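Local coordinates for BH2851 (Bacillus halodurans, PDB 2GFG), which is of unknown function but, as a CYTH-fold protein and possible adenylate cyclase, probably acts on triphosphate-bearing substrates inside its barrel, at residues A[8-13]-A[163-168]; A[38-43]-A[184-189]; A[53-58]-A[104-109]; A[88-91]-A[95-98]; A[138-143]-A[147-152]. All blocks are in the same frame, centred on the assembly; numbering follows the deposited sequence.

Contact 1. Residues A[8-13]-A[163-168]; sequences IERKTL and VTFQEI. With EDO (1,2-ethanediol), chain I.
Strand 8-13 and helix 163-168 run in nearly the same direction, their axes 22° apart and 9.1 Å from each other at the closest, and Arg10 and Phe165 face one another at the crossing with CA atoms 6.6 Å apart. Phe165 has its CG turned opposite the backbone N (chi1 -167°), which brings its ring against residues 10 to 12 of the strand. Arg10 CB sits over one face, 3.4 Å from Phe165 CG, in a CH-pi contact, and the backbone N of Lys11 lies above the rim of that same face. Thr12 comes to the edge instead, its CG2 3.8 Å from Phe165 CZ. Past CB, Arg10 bends at chi2 (-65°) and leads its guanidinium away from the ring. There NH1 reaches Glu9 O at 3.2 Å, arriving from above the carbonyl plane, while NH2 forms a salt bridge with Glu158 and a hydrogen bond with Thr162. Thr12 OG1 takes Val177 N as its main partner. Lys11 points away from the helix and meets Asn181 through NZ. The alternation puts Glu9 and Lys11, which with Glu7 spell the ExExK signature of CYTH proteins, on the face of the strand turned from the helix, as in the triphosphate tunnel fold.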
# COMPACT_ATOMS: atom_id res chain seq x y z
N ILE A 8 5.85 6.80 -7.10
CA ILE A 8 4.98 7.77 -7.79
C ILE A 8 3.68 7.03 -8.16
O ILE A 8 3.68 6.14 -9.01
CB ILE A 8 5.63 8.31 -9.09
CG1 ILE A 8 7.11 8.72 -8.86
CG2 ILE A 8 4.80 9.49 -9.66
CD1 ILE A 8 7.30 9.90 -7.96
N GLU A 9 2.57 7.44 -7.54
CA GLU A 9 1.33 6.67 -7.60
C GLU A 9 0.10 7.56 -7.85
O GLU A 9 -0.06 8.61 -7.22
CB GLU A 9 1.15 5.90 -6.28
CG GLU A 9 -0.08 5.00 -6.20
CD GLU A 9 -0.27 4.40 -4.81
OE1 GLU A 9 0.59 3.59 -4.39
OE2 GLU A 9 -1.28 4.75 -4.15
N ARG A 10 -0.77 7.11 -8.76
CA ARG A 10 -2.11 7.71 -8.97
C ARG A 10 -3.15 6.63 -8.69
O ARG A 10 -2.93 5.47 -8.98
CB ARG A 10 -2.26 8.25 -10.38
CG ARG A 10 -1.26 9.36 -10.75
CD ARG A 10 -1.49 10.64 -9.92
NE ARG A 10 -0.55 11.71 -10.28
CZ ARG A 10 0.73 11.79 -9.87
NH1 ARG A 10 1.26 10.84 -9.09
NH2 ARG A 10 1.48 12.81 -10.26
N LYS A 11 -4.31 7.04 -8.19
CA LYS A 11 -5.28 6.09 -7.62
C LYS A 11 -6.70 6.62 -7.63
O LYS A 11 -6.91 7.81 -7.52
CB LYS A 11 -4.88 5.77 -6.16
CG LYS A 11 -4.48 7.03 -5.36
CD LYS A 11 -4.23 6.77 -3.90
CE LYS A 11 -3.71 8.05 -3.21
NZ LYS A 11 -3.70 7.96 -1.73
N THR A 12 -7.66 5.71 -7.75
CA THR A 12 -9.07 6.02 -7.49
C THR A 12 -9.85 4.77 -7.12
O THR A 12 -9.58 3.68 -7.64
CB THR A 12 -9.78 6.72 -8.70
OG1 THR A 12 -11.10 7.14 -8.32
CG2 THR A 12 -9.88 5.77 -9.92
N LEU A 13 -10.81 4.93 -6.21
CA LEU A 13 -11.75 3.86 -5.88
C LEU A 13 -12.73 3.68 -7.01
O LEU A 13 -13.03 4.64 -7.74
CB LEU A 13 -12.53 4.20 -4.59
CG LEU A 13 -11.71 4.28 -3.30
CD1 LEU A 13 -12.49 5.03 -2.23
CD2 LEU A 13 -11.32 2.90 -2.82
N VAL A 163 -0.58 12.38 -16.65
CA VAL A 163 -1.04 12.26 -18.03
C VAL A 163 -1.55 10.84 -18.32
O VAL A 163 -2.65 10.66 -18.86
CB VAL A 163 0.09 12.63 -19.04
CG1 VAL A 163 -0.31 12.27 -20.48
CG2 VAL A 163 0.44 14.12 -18.93
N THR A 164 -0.76 9.83 -17.93
CA THR A 164 -1.12 8.44 -18.18
C THR A 164 -2.39 8.02 -17.42
O THR A 164 -3.24 7.33 -17.97
CB THR A 164 0.03 7.48 -17.81
OG1 THR A 164 1.22 7.86 -18.52
CG2 THR A 164 -0.32 6.03 -18.18
N PHE A 165 -2.51 8.46 -16.16
CA PHE A 165 -3.68 8.08 -15.34
C PHE A 165 -4.96 8.75 -15.81
O PHE A 165 -6.01 8.13 -15.83
CB PHE A 165 -3.45 8.39 -13.86
CG PHE A 165 -4.46 7.74 -12.94
CD1 PHE A 165 -4.53 6.35 -12.84
CD2 PHE A 165 -5.37 8.52 -12.21
CE1 PHE A 165 -5.47 5.73 -12.00
CE2 PHE A 165 -6.31 7.91 -11.38
CZ PHE A 165 -6.36 6.50 -11.28
N GLN A 166 -4.87 10.03 -16.19
CA GLN A 166 -6.02 10.74 -16.76
C GLN A 166 -6.46 10.08 -18.08
O GLN A 166 -7.65 10.05 -18.39
CB GLN A 166 -5.70 12.23 -16.99
CG GLN A 166 -5.53 13.05 -15.68
CD GLN A 166 -6.76 13.01 -14.79
OE1 GLN A 166 -7.88 13.18 -15.26
NE2 GLN A 166 -6.55 12.77 -13.50
N GLU A 167 -5.49 9.55 -18.84
CA GLU A 167 -5.78 8.79 -20.06
C GLU A 167 -6.53 7.48 -19.75
O GLU A 167 -7.47 7.13 -20.44
CB GLU A 167 -4.46 8.50 -20.82
CG GLU A 167 -4.62 7.63 -22.10
CD GLU A 167 -4.48 6.13 -21.85
OE1 GLU A 167 -3.45 5.71 -21.29
OE2 GLU A 167 -5.38 5.37 -22.26
N ILE A 168 -6.10 6.79 -18.69
CA ILE A 168 -6.77 5.54 -18.23
C ILE A 168 -8.23 5.81 -17.85
O ILE A 168 -9.12 5.08 -18.25
CB ILE A 168 -6.01 4.88 -17.02
CG1 ILE A 168 -4.65 4.35 -17.47
CG2 ILE A 168 -6.85 3.72 -16.40
CD1 ILE A 168 -3.67 4.10 -16.33
C1 EDO I . 4.51 7.08 -17.62
O1 EDO I . 3.87 6.13 -18.50
C2 EDO I . 5.04 6.41 -16.34
O2 EDO I . 5.37 7.39 -15.32

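Contact 2. Residues A[38-43]-A[184-189]; sequences NHYFET and QRFFSK
Two first torsions aim the rings of Tyr40 and Phe186 at each other: Tyr40 CG lies beside its backbone N (chi1 -58°), while Phe186 CG stands opposite its own (chi1 179°), sending each ring into the space between strand 38-42 and helix 184-189. The Tyr40 edge carrying CD2 and CE2 comes over the Phe186 face, with Tyr40 CD2 3.9 Å from Phe186 CG. Ring centroids are 5.4 Å apart and the planes stand at 63°, an edge-to-face pair. Were Tyr40 an alanine, this face of Phe186 would probably lose its aromatic edge and a gap would open between strand and helix. Farther along the strand, Glu42 OE1 accepts Thr43 N at 2.8 Å on its anti lone pair, and both carboxylate oxygens also receive backbone N-H groups of helix 47-50. No hydrogen bond spans the two segments, so the C-terminal helix is held to this strand by buried aromatic surface, while the salt bridges of its Arg185 run to Asp148 and Glu150 of strand 146-155.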
# COMPACT_ATOMS: atom_id res chain seq x y z
N ASN A 38 -1.76 -6.86 4.76
CA ASN A 38 -1.02 -5.72 5.25
C ASN A 38 -1.32 -5.54 6.71
O ASN A 38 -2.47 -5.30 7.08
CB ASN A 38 -1.41 -4.47 4.47
CG ASN A 38 -1.20 -4.63 2.99
OD1 ASN A 38 -0.10 -4.89 2.55
ND2 ASN A 38 -2.28 -4.51 2.22
N HIS A 39 -0.31 -5.77 7.55
CA HIS A 39 -0.44 -5.58 8.99
C HIS A 39 0.09 -4.21 9.34
O HIS A 39 1.27 -3.94 9.14
CB HIS A 39 0.34 -6.65 9.74
CG HIS A 39 -0.10 -8.04 9.43
ND1 HIS A 39 -1.09 -8.68 10.15
CD2 HIS A 39 0.31 -8.92 8.48
CE1 HIS A 39 -1.27 -9.90 9.65
NE2 HIS A 39 -0.44 -10.07 8.65
N TYR A 40 -0.77 -3.35 9.87
CA TYR A 40 -0.41 -1.94 10.12
C TYR A 40 0.05 -1.69 11.53
O TYR A 40 -0.48 -2.26 12.48
CB TYR A 40 -1.58 -1.03 9.79
CG TYR A 40 -2.05 -1.17 8.36
CD1 TYR A 40 -1.15 -1.05 7.29
CD2 TYR A 40 -3.40 -1.40 8.07
CE1 TYR A 40 -1.57 -1.18 5.97
CE2 TYR A 40 -3.83 -1.52 6.74
CZ TYR A 40 -2.91 -1.42 5.70
OH TYR A 40 -3.32 -1.55 4.39
N PHE A 41 1.05 -0.82 11.67
CA PHE A 41 1.60 -0.44 12.95
C PHE A 41 1.49 1.07 13.15
O PHE A 41 1.70 1.84 12.21
CB PHE A 41 3.05 -0.88 13.07
CG PHE A 41 3.22 -2.35 13.04
CD1 PHE A 41 3.32 -3.08 14.24
CD2 PHE A 41 3.23 -3.05 11.84
CE1 PHE A 41 3.46 -4.47 14.22
CE2 PHE A 41 3.37 -4.44 11.82
CZ PHE A 41 3.49 -5.14 13.02
N GLU A 42 1.17 1.47 14.37
CA GLU A 42 1.00 2.86 14.69
C GLU A 42 0.97 3.04 16.21
O GLU A 42 0.71 2.08 16.95
CB GLU A 42 -0.32 3.39 14.04
CG GLU A 42 -0.64 4.87 14.26
CD GLU A 42 0.44 5.81 13.74
OE1 GLU A 42 1.49 5.93 14.40
OE2 GLU A 42 0.17 6.54 12.75
N THR A 43 1.32 4.24 16.67
CA THR A 43 1.22 4.59 18.10
C THR A 43 -0.22 4.96 18.45
O THR A 43 -1.03 5.21 17.57
CB THR A 43 2.16 5.79 18.46
OG1 THR A 43 1.77 6.96 17.72
CG2 THR A 43 3.61 5.46 18.14
N GLN A 184 -5.05 4.52 5.38
CA GLN A 184 -5.87 5.65 5.85
C GLN A 184 -7.35 5.29 5.78
O GLN A 184 -8.12 5.61 6.70
CB GLN A 184 -5.58 6.90 5.03
CG GLN A 184 -4.11 7.35 5.06
CD GLN A 184 -3.72 8.00 6.36
N ARG A 185 -7.75 4.59 4.70
CA ARG A 185 -9.12 4.05 4.60
C ARG A 185 -9.37 3.03 5.70
O ARG A 185 -10.50 2.87 6.16
CB ARG A 185 -9.37 3.40 3.22
CG ARG A 185 -9.29 4.36 2.04
CD ARG A 185 -10.02 3.83 0.81
NE ARG A 185 -9.66 2.45 0.46
CZ ARG A 185 -8.63 2.10 -0.34
NH1 ARG A 185 -7.76 3.01 -0.80
NH2 ARG A 185 -8.43 0.82 -0.63
N PHE A 186 -8.30 2.33 6.12
CA PHE A 186 -8.39 1.37 7.23
C PHE A 186 -8.74 2.05 8.55
O PHE A 186 -9.77 1.76 9.13
CB PHE A 186 -7.07 0.57 7.39
CG PHE A 186 -7.11 -0.41 8.54
CD1 PHE A 186 -6.77 -0.01 9.84
CD2 PHE A 186 -7.58 -1.72 8.35
CE1 PHE A 186 -6.87 -0.90 10.90
CE2 PHE A 186 -7.68 -2.60 9.41
CZ PHE A 186 -7.32 -2.20 10.69
N PHE A 187 -7.85 2.94 9.04
CA PHE A 187 -8.07 3.54 10.39
C PHE A 187 -9.05 4.74 10.43
O PHE A 187 -9.53 5.11 11.51
CB PHE A 187 -6.72 3.85 11.16
CG PHE A 187 -5.70 4.63 10.37
CD1 PHE A 187 -5.96 5.94 9.94
CD2 PHE A 187 -4.38 4.15 10.26
CE1 PHE A 187 -4.96 6.70 9.29
CE2 PHE A 187 -3.38 4.91 9.63
CZ PHE A 187 -3.67 6.18 9.14
N SER A 188 -9.41 5.30 9.27
CA SER A 188 -10.56 6.25 9.21
C SER A 188 -11.87 5.46 9.46
O SER A 188 -12.80 5.98 10.07
CB SER A 188 -10.62 7.00 7.87
OG SER A 188 -10.93 6.13 6.79
N LYS A 189 -11.90 4.19 9.01
CA LYS A 189 -12.99 3.26 9.36
C LYS A 189 -12.88 2.88 10.85
O LYS A 189 -13.88 2.88 11.58
CB LYS A 189 -12.94 2.00 8.47
CG LYS A 189 -14.27 1.21 8.39
CD LYS A 189 -14.48 0.28 9.60

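Contact 3. Residues A[53-58]-A[104-109]; sequences SALRIR and DALRDL. With EDO (1,2-ethanediol), chain F.
Leu55 and Leu106 form the tight part of this buried contact, their side chains crossing at about a right angle with Leu55 CD2 3.8 Å from Leu106 CD1. Leu55 CD1 follows at 4.1 Å from Leu106 CD1, so both branches of the strand leucine touch the helix residue. Leu48 and Leu116 close in on both leucines. Around Leu109 the fit is looser: Leu109 CD1 approaches Ser53 OG to 4.0 Å, and that hydroxyl is hydrogen-bonded to Gln51 O. The other face of the strand is polar and partly exposed. There the guanidinium groups of Arg56 and Arg58 lie one over the other, Arg58 NH2 being 3.2 Å above the Arg56 plane. Arg58 NH1 gives a weak bond of 3.3 Å to O1 of an ethanediol lying near its guanidinium plane, while NE binds Asn38 OD1. Lys60 also holds the diol. Leucines outward against a helix and arginines on the opposite face are consistent with the wall of a CYTH barrel, whose charged interior in relatives binds triphosphate groups, with arginines such as these probably contributing.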
# COMPACT_ATOMS: atom_id res chain seq x y z
N SER A 53 3.44 9.43 7.33
CA SER A 53 4.13 8.17 7.10
C SER A 53 3.25 6.99 7.43
O SER A 53 2.24 7.13 8.15
CB SER A 53 5.41 8.11 7.93
OG SER A 53 6.33 9.10 7.50
N ALA A 54 3.64 5.82 6.91
CA ALA A 54 2.91 4.59 7.12
C ALA A 54 3.88 3.42 7.28
O ALA A 54 4.83 3.26 6.47
CB ALA A 54 1.95 4.33 5.97
N LEU A 55 3.65 2.60 8.31
CA LEU A 55 4.48 1.45 8.61
C LEU A 55 3.63 0.19 8.56
O LEU A 55 2.59 0.11 9.22
CB LEU A 55 5.10 1.61 10.00
CG LEU A 55 6.14 0.57 10.46
CD1 LEU A 55 7.40 0.70 9.69
CD2 LEU A 55 6.42 0.74 11.95
N ARG A 56 4.07 -0.79 7.78
CA ARG A 56 3.37 -2.08 7.69
C ARG A 56 4.33 -3.24 7.60
O ARG A 56 5.52 -3.07 7.28
CB ARG A 56 2.44 -2.11 6.45
CG ARG A 56 3.19 -2.02 5.10
CD ARG A 56 2.33 -2.43 3.93
NE ARG A 56 3.13 -2.55 2.69
CZ ARG A 56 3.06 -1.74 1.62
NH1 ARG A 56 2.10 -0.81 1.51
NH2 ARG A 56 3.88 -1.94 0.59
N ILE A 57 3.82 -4.42 7.93
CA ILE A 57 4.45 -5.68 7.56
C ILE A 57 3.51 -6.39 6.56
O ILE A 57 2.35 -6.64 6.88
CB ILE A 57 4.70 -6.60 8.78
CG1 ILE A 57 5.80 -6.00 9.66
CG2 ILE A 57 5.09 -8.02 8.33
CD1 ILE A 57 5.97 -6.70 11.01
N ARG A 58 4.00 -6.64 5.35
CA ARG A 58 3.21 -7.32 4.31
C ARG A 58 3.52 -8.80 4.29
O ARG A 58 4.67 -9.20 4.33
CB ARG A 58 3.49 -6.73 2.93
CG ARG A 58 2.71 -7.44 1.77
CD ARG A 58 2.78 -6.65 0.48
NE ARG A 58 1.97 -5.43 0.55
CZ ARG A 58 1.79 -4.57 -0.46
NH1 ARG A 58 2.38 -4.77 -1.63
NH2 ARG A 58 1.02 -3.50 -0.28
N ASP A 104 16.05 2.18 11.45
CA ASP A 104 16.89 3.39 11.35
C ASP A 104 16.07 4.62 10.92
O ASP A 104 16.19 5.67 11.52
CB ASP A 104 18.03 3.18 10.36
CG ASP A 104 19.08 2.18 10.86
OD1 ASP A 104 19.11 1.87 12.08
OD2 ASP A 104 19.88 1.71 10.02
N ALA A 105 15.26 4.45 9.88
CA ALA A 105 14.42 5.55 9.36
C ALA A 105 13.34 5.98 10.37
O ALA A 105 12.97 7.15 10.41
CB ALA A 105 13.78 5.14 8.06
N LEU A 106 12.82 5.02 11.16
CA LEU A 106 11.85 5.33 12.22
C LEU A 106 12.49 6.17 13.31
O LEU A 106 11.92 7.18 13.74
CB LEU A 106 11.26 4.04 12.83
CG LEU A 106 10.30 3.21 11.97
CD1 LEU A 106 9.92 1.95 12.71
CD2 LEU A 106 9.07 4.00 11.59
N ARG A 107 13.70 5.77 13.72
CA ARG A 107 14.46 6.51 14.74
C ARG A 107 14.90 7.90 14.24
O ARG A 107 14.93 8.84 15.01
CB ARG A 107 15.66 5.68 15.24
CG ARG A 107 15.23 4.48 16.10
CD ARG A 107 16.39 3.85 16.91
NE ARG A 107 17.10 2.79 16.16
CZ ARG A 107 17.55 1.63 16.68
NH1 ARG A 107 17.29 1.28 17.96
NH2 ARG A 107 18.20 0.77 15.90
N ASP A 108 15.18 8.02 12.93
CA ASP A 108 15.49 9.35 12.32
C ASP A 108 14.26 10.30 12.35
O ASP A 108 14.42 11.51 12.33
CB ASP A 108 15.98 9.20 10.87
CG ASP A 108 17.36 8.55 10.77
OD1 ASP A 108 18.04 8.38 11.81
OD2 ASP A 108 17.76 8.21 9.64
N LEU A 109 13.06 9.72 12.36
CA LEU A 109 11.80 10.49 12.47
C LEU A 109 11.35 10.73 13.94
O LEU A 109 10.27 11.27 14.17
CB LEU A 109 10.67 9.79 11.68
CG LEU A 109 10.84 9.73 10.15
CD1 LEU A 109 9.80 8.81 9.55
CD2 LEU A 109 10.77 11.12 9.52
C1 EDO F . 5.32 -7.18 -2.04
O1 EDO F . 4.31 -7.07 -3.05
C2 EDO F . 5.84 -5.79 -1.65
O2 EDO F . 6.97 -5.91 -0.77

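Contact 4. Residues A[88-91]-A[95-98]; sequences AKLA and AHFP
Leu90 O is reached by two donors where helix 85-94 ends: His96 N, in a weak but fairly straight bond of 3.4 Å (162°), and the hydroxyl of Ser94. This is a helix C-terminus closed by a residue in the left-handed region, for Ala95 leaves the helix with positive phi and folds the chain back beside the last turn. Ala95 N still points at Ala91 O, 3.1 Å away, yet the angle of 126° makes this bond weak as well. The same oxygen receives a CA-H...O contact, with Ala95 CA 3.3 Å from Ala91 O. Both backbone bonds at this helix end being weak, the turn rests on several small contacts rather than one strong bond. Beyond the reversal, the chain proceeds through His96 and Phe97 toward helix 101-108, and the Phe97 ring packs edge-to-face with Phe41 of the barrel and against Ile113 and Leu116. Phe97 CB leads away from the helix, but with CG beside the backbone N (chi1 -55°) the ring returns to it, so that Ala91 CB lies 3.7 Å from Phe97 CD1 and 3.8 Å from Phe97 CE1.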
# COMPACT_ATOMS: atom_id res chain seq x y z
N ALA A 88 8.63 -11.39 11.86
CA ALA A 88 7.29 -10.88 11.58
C ALA A 88 6.33 -11.17 12.75
O ALA A 88 5.59 -10.29 13.19
CB ALA A 88 6.75 -11.49 10.28
N LYS A 89 6.38 -12.39 13.26
CA LYS A 89 5.51 -12.82 14.36
C LYS A 89 5.83 -12.06 15.67
O LYS A 89 4.91 -11.61 16.37
CB LYS A 89 5.62 -14.33 14.58
CG LYS A 89 4.54 -14.91 15.49
CD LYS A 89 4.24 -16.39 15.17
CE LYS A 89 5.28 -17.33 15.72
NZ LYS A 89 5.02 -17.68 17.14
N LEU A 90 7.12 -11.92 15.98
CA LEU A 90 7.56 -11.12 17.16
C LEU A 90 7.06 -9.69 17.09
O LEU A 90 6.62 -9.14 18.10
CB LEU A 90 9.09 -11.11 17.27
CG LEU A 90 9.70 -12.27 18.02
CD1 LEU A 90 11.16 -12.37 17.71
CD2 LEU A 90 9.46 -12.11 19.55
N ALA A 91 7.16 -9.07 15.92
CA ALA A 91 6.69 -7.70 15.70
C ALA A 91 5.17 -7.61 15.89
O ALA A 91 4.68 -6.74 16.60
CB ALA A 91 7.08 -7.21 14.31
N ALA A 95 5.29 -6.46 19.61
CA ALA A 95 5.85 -5.13 19.23
C ALA A 95 7.42 -5.05 19.27
O ALA A 95 7.98 -3.96 19.47
CB ALA A 95 5.23 -4.02 20.10
N HIS A 96 8.10 -6.21 19.09
CA HIS A 96 9.56 -6.25 19.02
C HIS A 96 10.00 -6.29 17.55
O HIS A 96 9.77 -7.29 16.86
CB HIS A 96 10.11 -7.45 19.78
CG HIS A 96 9.83 -7.42 21.25
ND1 HIS A 96 8.99 -8.32 21.86
CD2 HIS A 96 10.26 -6.58 22.22
CE1 HIS A 96 8.92 -8.05 23.16
NE2 HIS A 96 9.68 -6.99 23.40
N PHE A 97 10.61 -5.20 17.09
CA PHE A 97 11.01 -5.07 15.69
C PHE A 97 12.50 -5.30 15.51
O PHE A 97 13.29 -5.06 16.45
CB PHE A 97 10.63 -3.70 15.16
CG PHE A 97 9.18 -3.36 15.35
CD1 PHE A 97 8.24 -3.71 14.38
CD2 PHE A 97 8.74 -2.74 16.52
CE1 PHE A 97 6.88 -3.42 14.56
CE2 PHE A 97 7.40 -2.44 16.71
CZ PHE A 97 6.46 -2.78 15.73
N PRO A 98 12.91 -5.78 14.32
CA PRO A 98 14.30 -6.06 14.08
C PRO A 98 15.07 -4.81 13.65
O PRO A 98 14.49 -3.90 13.04
CB PRO A 98 14.26 -7.07 12.93
CG PRO A 98 13.06 -6.71 12.17
CD PRO A 98 12.09 -6.06 13.12

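Contact 5. Residues A[138-143]-A[147-152]; sequences LDHSSY and EDYEIE. With EDO (1,2-ethanediol), chain H.
His140 and Tyr149, a non-hydrogen-bonded pair of this antiparallel hairpin, lie side by side with ring planes only 13° apart but slid so that they barely overlap; Tyr149 CE2 stands over the rim of the imidazole, 3.3 Å from His140 CD2. His140 CG is anti to the backbone N (chi1 171°), which turns NE2 toward Glu147. That NE2 donates to Glu147 OE1 at 3.1 Å in the ring plane, yet meets the carboxylate from above, the two planes being 89° apart. Replacing His140 by a leucine is likely to deprive Glu147 OE1 of this donor and take the imidazole from beside the Tyr149 ring. On the opposite face, Tyr143 OH donates from above the carboxylate plane, at 2.7 Å, to Asp148 OD2, which Arg185 also holds. Asp139 and Glu152 cross at about a right angle, like charges with Asp139 OD2 2.9 Å from Glu152 OE1; Lys182 bridges both and Glu150, probably offsetting the repulsion. A water lies within bonding distance of Asp139 O, Ser141 OG and Asp148 OD1. Strand 117-131 flanks strand 134-143, strand 4-14 flanks strand 146-155, helix 16-25 packs on the face of Leu138, His140 and Ile151, and helix 182-190 reaches the acidic face.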
# COMPACT_ATOMS: atom_id res chain seq x y z
N LEU A 138 -4.98 -3.55 -10.04
CA LEU A 138 -6.41 -3.68 -9.65
C LEU A 138 -6.49 -4.31 -8.27
O LEU A 138 -6.17 -5.48 -8.10
CB LEU A 138 -7.19 -4.52 -10.66
CG LEU A 138 -7.55 -3.87 -12.01
CD1 LEU A 138 -8.16 -4.89 -12.92
CD2 LEU A 138 -8.49 -2.71 -11.83
N ASP A 139 -6.96 -3.53 -7.28
CA ASP A 139 -6.96 -3.95 -5.87
C ASP A 139 -8.35 -4.12 -5.31
O ASP A 139 -9.10 -3.15 -5.19
CB ASP A 139 -6.23 -2.90 -5.01
CG ASP A 139 -4.75 -2.86 -5.26
OD1 ASP A 139 -4.24 -3.70 -6.02
OD2 ASP A 139 -4.09 -1.99 -4.66
N HIS A 140 -8.67 -5.35 -4.91
CA HIS A 140 -9.87 -5.64 -4.15
C HIS A 140 -9.43 -5.91 -2.71
O HIS A 140 -8.69 -6.86 -2.44
CB HIS A 140 -10.59 -6.87 -4.76
CG HIS A 140 -11.72 -7.38 -3.92
ND1 HIS A 140 -12.06 -8.72 -3.87
CD2 HIS A 140 -12.57 -6.75 -3.07
CE1 HIS A 140 -13.08 -8.88 -3.05
NE2 HIS A 140 -13.40 -7.71 -2.53
N SER A 141 -9.85 -5.04 -1.79
CA SER A 141 -9.41 -5.09 -0.40
C SER A 141 -10.56 -5.38 0.55
O SER A 141 -11.67 -4.96 0.30
CB SER A 141 -8.74 -3.77 0.00
OG SER A 141 -7.63 -3.49 -0.83
N SER A 142 -10.25 -6.08 1.65
CA SER A 142 -11.22 -6.34 2.72
C SER A 142 -10.60 -5.99 4.06
O SER A 142 -9.44 -6.34 4.32
CB SER A 142 -11.65 -7.79 2.71
OG SER A 142 -10.57 -8.64 3.09
N TYR A 143 -11.37 -5.32 4.91
CA TYR A 143 -10.86 -4.89 6.23
C TYR A 143 -11.98 -4.51 7.17
O TYR A 143 -12.96 -3.88 6.76
CB TYR A 143 -9.88 -3.70 6.07
CG TYR A 143 -10.45 -2.51 5.28
CD1 TYR A 143 -10.44 -2.52 3.86
CD2 TYR A 143 -10.93 -1.37 5.93
CE1 TYR A 143 -10.95 -1.42 3.13
CE2 TYR A 143 -11.44 -0.27 5.21
CZ TYR A 143 -11.44 -0.31 3.81
OH TYR A 143 -11.93 0.76 3.10
N GLU A 147 -15.47 -4.08 2.49
CA GLU A 147 -14.53 -4.22 1.37
C GLU A 147 -14.67 -3.10 0.35
O GLU A 147 -15.65 -2.36 0.36
CB GLU A 147 -14.69 -5.58 0.69
CG GLU A 147 -16.01 -5.77 -0.06
CD GLU A 147 -16.10 -7.14 -0.73
OE1 GLU A 147 -15.44 -8.09 -0.25
OE2 GLU A 147 -16.85 -7.27 -1.73
N ASP A 148 -13.67 -2.97 -0.52
CA ASP A 148 -13.72 -1.98 -1.61
C ASP A 148 -12.80 -2.36 -2.78
O ASP A 148 -12.05 -3.34 -2.71
CB ASP A 148 -13.40 -0.56 -1.09
CG ASP A 148 -11.99 -0.43 -0.48
OD1 ASP A 148 -11.03 -1.09 -0.97
OD2 ASP A 148 -11.83 0.42 0.45
N TYR A 149 -12.90 -1.58 -3.86
CA TYR A 149 -12.18 -1.86 -5.09
C TYR A 149 -11.44 -0.61 -5.53
O TYR A 149 -11.94 0.50 -5.35
CB TYR A 149 -13.15 -2.30 -6.19
CG TYR A 149 -14.00 -3.48 -5.79
CD1 TYR A 149 -15.21 -3.29 -5.09
CD2 TYR A 149 -13.60 -4.78 -6.07
CE1 TYR A 149 -15.99 -4.39 -4.69
CE2 TYR A 149 -14.37 -5.88 -5.68
CZ TYR A 149 -15.56 -5.68 -4.99
OH TYR A 149 -16.31 -6.75 -4.60
N GLU A 150 -10.25 -0.80 -6.09
CA GLU A 150 -9.39 0.33 -6.42
C GLU A 150 -8.47 0.02 -7.60
O GLU A 150 -7.91 -1.07 -7.70
CB GLU A 150 -8.53 0.69 -5.20
CG GLU A 150 -7.90 2.09 -5.26
CD GLU A 150 -6.91 2.35 -4.13
OE1 GLU A 150 -6.70 1.44 -3.29
OE2 GLU A 150 -6.32 3.44 -4.10
N ILE A 151 -8.33 1.00 -8.50
CA ILE A 151 -7.35 0.95 -9.57
C ILE A 151 -6.26 1.96 -9.24
O ILE A 151 -6.55 3.01 -8.66
CB ILE A 151 -7.99 1.25 -10.97
CG1 ILE A 151 -7.03 0.87 -12.09
CG2 ILE A 151 -8.43 2.75 -11.09
CD1 ILE A 151 -7.65 0.97 -13.49
N GLU A 152 -4.99 1.60 -9.51
CA GLU A 152 -3.83 2.52 -9.25
C GLU A 152 -2.83 2.43 -10.37
O GLU A 152 -2.55 1.35 -10.86
CB GLU A 152 -3.11 2.17 -7.94
CG GLU A 152 -4.03 1.83 -6.74
CD GLU A 152 -3.37 0.88 -5.75
OE1 GLU A 152 -2.63 -0.03 -6.19
OE2 GLU A 152 -3.65 1.00 -4.55
C1 EDO H . -3.07 2.56 -1.99
O1 EDO H . -4.25 3.34 -1.82
C2 EDO H . -2.04 2.88 -0.90
O2 EDO H . -1.72 1.72 -0.11
O HOH W 1 -8.90 -1.88 -2.79

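How the contacts relate
Contacts 1, 2, 3 and 5 all involve strands of one closed antiparallel barrel. Contacts 1 and 5 join through neighbouring strands, Thr12 N lying 3.1 Å from Ile151 O. Contacts 2 and 3 do likewise, with His39 O 2.9 Å from Ile57 N. Arg185 of contact 2 spans to contact 5, its NE 3.0 Å from Asp148 OD2. Contact 4 lies outside the barrel near contact 3, about 13 Å between centres, where Ala91 CB is 3.5 Å from Ile57 CD1; it is farthest from contact 1, at about 35 Å between centres. Lys11, Arg56, Arg58, Glu150 and Glu152 from contacts 1, 3 and 5 probably contribute to the charged tunnel expected of this family.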